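Local coordinates for putative cell adhesion protein (Parabacteroides distasonis, PDB 3LIU), which probably serves as a fimbrial subunit that assembles into cell-surface pili and takes part in adhesion, at residues Q18-E26 against G167-V175. Residues are numbered along the deposited sequence; the frame is centred on the assembly and turned at random.
Sequences QLALAIKSE and GPVPLVRDV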
loop_
_atom_site.group_PDB
_atom_site.type_symbol
_atom_site.label_atom_id
_atom_site.label_comp_id
_atom_site.label_asym_id
_atom_site.label_seq_id
_atom_site.Cartn_x
_atom_site.Cartn_y
_atom_site.Cartn_z
ATOM N N GLN A 18 20.008 15.183 24.022
ATOM C CA GLN A 18 18.605 14.831 24.002
ATOM C C GLN A 18 18.065 15.185 22.623
ATOM O O GLN A 18 18.590 16.087 21.953
ATOM C CB GLN A 18 17.837 15.571 25.099
ATOM C CG GLN A 18 18.336 15.289 26.536
ATOM C CD GLN A 18 17.707 14.051 27.164
ATOM O OE1 GLN A 18 16.530 13.752 26.944
ATOM N NE2 GLN A 18 18.490 13.341 27.976
ATOM N N LEU A 19 17.041 14.455 22.201
ATOM C CA LEU A 19 16.396 14.635 20.912
ATOM C C LEU A 19 14.902 14.612 21.145
ATOM O O LEU A 19 14.395 13.697 21.808
ATOM C CB LEU A 19 16.777 13.510 19.948
ATOM C CG LEU A 19 16.153 13.623 18.556
ATOM C CD1 LEU A 19 16.596 14.950 17.868
ATOM C CD2 LEU A 19 16.520 12.427 17.712
ATOM N N ALA A 20 14.212 15.628 20.631
ATOM C CA ALA A 20 12.756 15.621 20.509
ATOM C C ALA A 20 12.422 15.891 19.051
ATOM O O ALA A 20 13.133 16.626 18.349
ATOM C CB ALA A 20 12.104 16.644 21.420
ATOM N N LEU A 21 11.337 15.301 18.594
ATOM C CA LEU A 21 11.058 15.260 17.153
ATOM C C LEU A 21 9.570 15.502 16.927
ATOM O O LEU A 21 8.771 14.970 17.655
ATOM C CB LEU A 21 11.551 13.917 16.570
ATOM C CG LEU A 21 11.520 13.724 15.054
ATOM C CD1 LEU A 21 12.669 12.832 14.589
ATOM C CD2 LEU A 21 10.166 13.192 14.572
ATOM N N ALA A 22 9.210 16.357 15.963
ATOM C CA ALA A 22 7.812 16.620 15.629
ATOM C C ALA A 22 7.496 16.171 14.198
ATOM O O ALA A 22 8.296 16.431 13.264
ATOM C CB ALA A 22 7.501 18.075 15.835
ATOM N N ILE A 23 6.374 15.452 14.019
ATOM C CA ILE A 23 5.935 15.025 12.653
ATOM C C ILE A 23 4.675 15.752 12.184
ATOM O O ILE A 23 3.826 16.182 13.004
ATOM C CB ILE A 23 5.734 13.483 12.554
ATOM C CG1 ILE A 23 4.535 13.022 13.401
ATOM C CG2 ILE A 23 7.032 12.757 13.028
ATOM C CD1 ILE A 23 3.158 13.111 12.725
ATOM N N LYS A 24 4.559 15.923 10.876
ATOM C CA LYS A 24 3.382 16.546 10.294
ATOM C C LYS A 24 2.241 15.541 10.267
ATOM O O LYS A 24 2.441 14.395 9.876
ATOM C CB LYS A 24 3.671 17.015 8.879
ATOM C CG LYS A 24 2.596 17.898 8.279
ATOM C CD LYS A 24 2.723 17.933 6.735
ATOM C CE LYS A 24 3.897 18.792 6.287
ATOM N NZ LYS A 24 4.349 18.472 4.899
ATOM N N SER A 25 1.049 15.975 10.682
ATOM C CA SER A 25 -0.097 15.073 10.855
ATOM C C SER A 25 -1.337 15.622 10.137
ATOM O O SER A 25 -1.597 16.834 10.193
ATOM C CB SER A 25 -0.402 14.898 12.360
ATOM O OG SER A 25 -0.983 13.631 12.624
ATOM N N GLU A 26 -2.110 14.732 9.502
ATOM C CA GLU A 26 -3.329 15.113 8.744
ATOM C C GLU A 26 -4.604 15.139 9.616
ATOM O O GLU A 26 -5.098 14.102 10.089
ATOM C CB GLU A 26 -3.523 14.165 7.540
ATOM C CG GLU A 26 -2.226 13.850 6.777
ATOM C CD GLU A 26 -2.466 13.372 5.353
ATOM O OE1 GLU A 26 -3.548 12.805 5.042
ATOM O OE2 GLU A 26 -1.548 13.565 4.530
ATOM N N GLY A 167 10.314 22.561 9.167
ATOM C CA GLY A 167 8.966 22.293 9.624
ATOM C C GLY A 167 8.822 20.856 10.100
ATOM O O GLY A 167 9.775 20.105 10.095
ATOM N N PRO A 168 7.618 20.477 10.538
ATOM C CA PRO A 168 7.416 19.115 11.037
ATOM C C PRO A 168 7.750 18.025 9.989
ATOM O O PRO A 168 7.592 18.242 8.787
ATOM C CB PRO A 168 5.939 19.092 11.466
ATOM C CG PRO A 168 5.325 20.331 10.964
ATOM C CD PRO A 168 6.413 21.319 10.666
ATOM N N VAL A 169 8.257 16.885 10.453
ATOM C CA VAL A 169 8.722 15.839 9.528
ATOM C C VAL A 169 7.536 15.172 8.848
ATOM O O VAL A 169 6.647 14.662 9.529
ATOM C CB VAL A 169 9.560 14.772 10.216
ATOM C CG1 VAL A 169 10.184 13.805 9.156
ATOM C CG2 VAL A 169 10.618 15.462 11.070
ATOM N N PRO A 170 7.487 15.225 7.500
ATOM C CA PRO A 170 6.394 14.534 6.789
ATOM C C PRO A 170 6.582 13.031 6.810
ATOM O O PRO A 170 7.719 12.540 6.834
ATOM C CB PRO A 170 6.472 15.071 5.339
ATOM C CG PRO A 170 7.725 15.782 5.212
ATOM C CD PRO A 170 8.427 15.873 6.573
ATOM N N LEU A 171 5.468 12.318 6.876
ATOM C CA LEU A 171 5.451 10.858 6.815
ATOM C C LEU A 171 4.681 10.458 5.581
ATOM O O LEU A 171 3.733 11.135 5.221
ATOM C CB LEU A 171 4.824 10.250 8.066
ATOM C CG LEU A 171 5.431 10.599 9.427
ATOM C CD1 LEU A 171 4.639 9.875 10.548
ATOM C CD2 LEU A 171 6.944 10.341 9.483
ATOM N N VAL A 172 5.110 9.379 4.922
ATOM C CA VAL A 172 4.422 8.835 3.776
ATOM C C VAL A 172 3.991 7.412 4.045
ATOM O O VAL A 172 4.791 6.598 4.478
ATOM C CB VAL A 172 5.290 8.884 2.508
ATOM C CG1 VAL A 172 4.500 8.292 1.301
ATOM C CG2 VAL A 172 5.719 10.303 2.240
ATOM N N ARG A 173 2.727 7.114 3.771
ATOM C CA ARG A 173 2.196 5.771 4.030
ATOM C C ARG A 173 2.981 4.714 3.266
ATOM O O ARG A 173 3.490 4.972 2.193
ATOM C CB ARG A 173 0.727 5.662 3.654
ATOM C CG ARG A 173 -0.222 6.511 4.481
ATOM C CD ARG A 173 -1.667 6.300 4.002
ATOM N NE ARG A 173 -2.640 7.212 4.622
ATOM C CZ ARG A 173 -2.839 8.494 4.282
ATOM N NH1 ARG A 173 -2.124 9.064 3.351
ATOM N NH2 ARG A 173 -3.768 9.227 4.896
ATOM N N ASP A 174 3.048 3.519 3.840
ATOM C CA ASP A 174 3.724 2.397 3.239
ATOM C C ASP A 174 2.718 1.516 2.442
ATOM O O ASP A 174 3.119 0.538 1.837
ATOM C CB ASP A 174 4.427 1.559 4.329
ATOM C CG ASP A 174 5.756 2.178 4.834
ATOM O OD1 ASP A 174 6.147 3.299 4.449
ATOM O OD2 ASP A 174 6.444 1.494 5.638
ATOM N N VAL A 175 1.419 1.852 2.443
ATOM C CA VAL A 175 0.423 1.095 1.719
ATOM C C VAL A 175 -0.180 1.982 0.594
ATOM O O VAL A 175 -0.036 3.208 0.619
ATOM C CB VAL A 175 -0.734 0.558 2.629
ATOM C CG1 VAL A 175 -0.254 -0.551 3.572
ATOM C CG2 VAL A 175 -1.369 1.693 3.412
HETATM O O HOH W 1 2.866 13.609 7.464
#
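A single parallel-type beta bridge, I23 opposite V169, ties the end of strand 16-24 to V169, which sits between two prolines in the chain leading into strand 172-185, within the FimA-like, transthyretin-clan region of this putative fimbrilin. The two chains run 59° apart, and only V169 pairs fully: its backbone takes both neighbours of I23, as one residue does in a parallel ladder. V169 N gives a nearly straight hydrogen bond to A22 O (2.8 Å). K24 N reaches V169 O, also at 2.8 Å, but from above the carbonyl plane, 50° out of it. The CA of I23 closes on that same V169 O at 3.2 Å in a CA-H...O contact. Beyond the bridge a water takes over, accepting from L171 N and donating to K24 O, and so continues the link where the two backbones no longer bond directly.

Around the bridge, side chains add to the contact. P168 points its CB toward the strand, 3.5 Å from K24 N. V169 places CG2 against CD2 of L21, the two side chains roughly perpendicular. With chi1 at 68°, the CG1 branch of I23 is turned so that CD1 reaches L171 CD1, 4.2 Å away. L21 and I23, both buried, also touch V88 of strand 82-90, while L171, at the partly exposed margin, touches A90. K24 is exposed, and a kink in its chain brings NZ within 4.0 Å of P170 CB. Farther along, R173 is held mainly by N357, D40 and W392; E26 adds a long, less certain salt bridge at the guanidinium edge, OE1 lying 3.6 Å from R173 NH2.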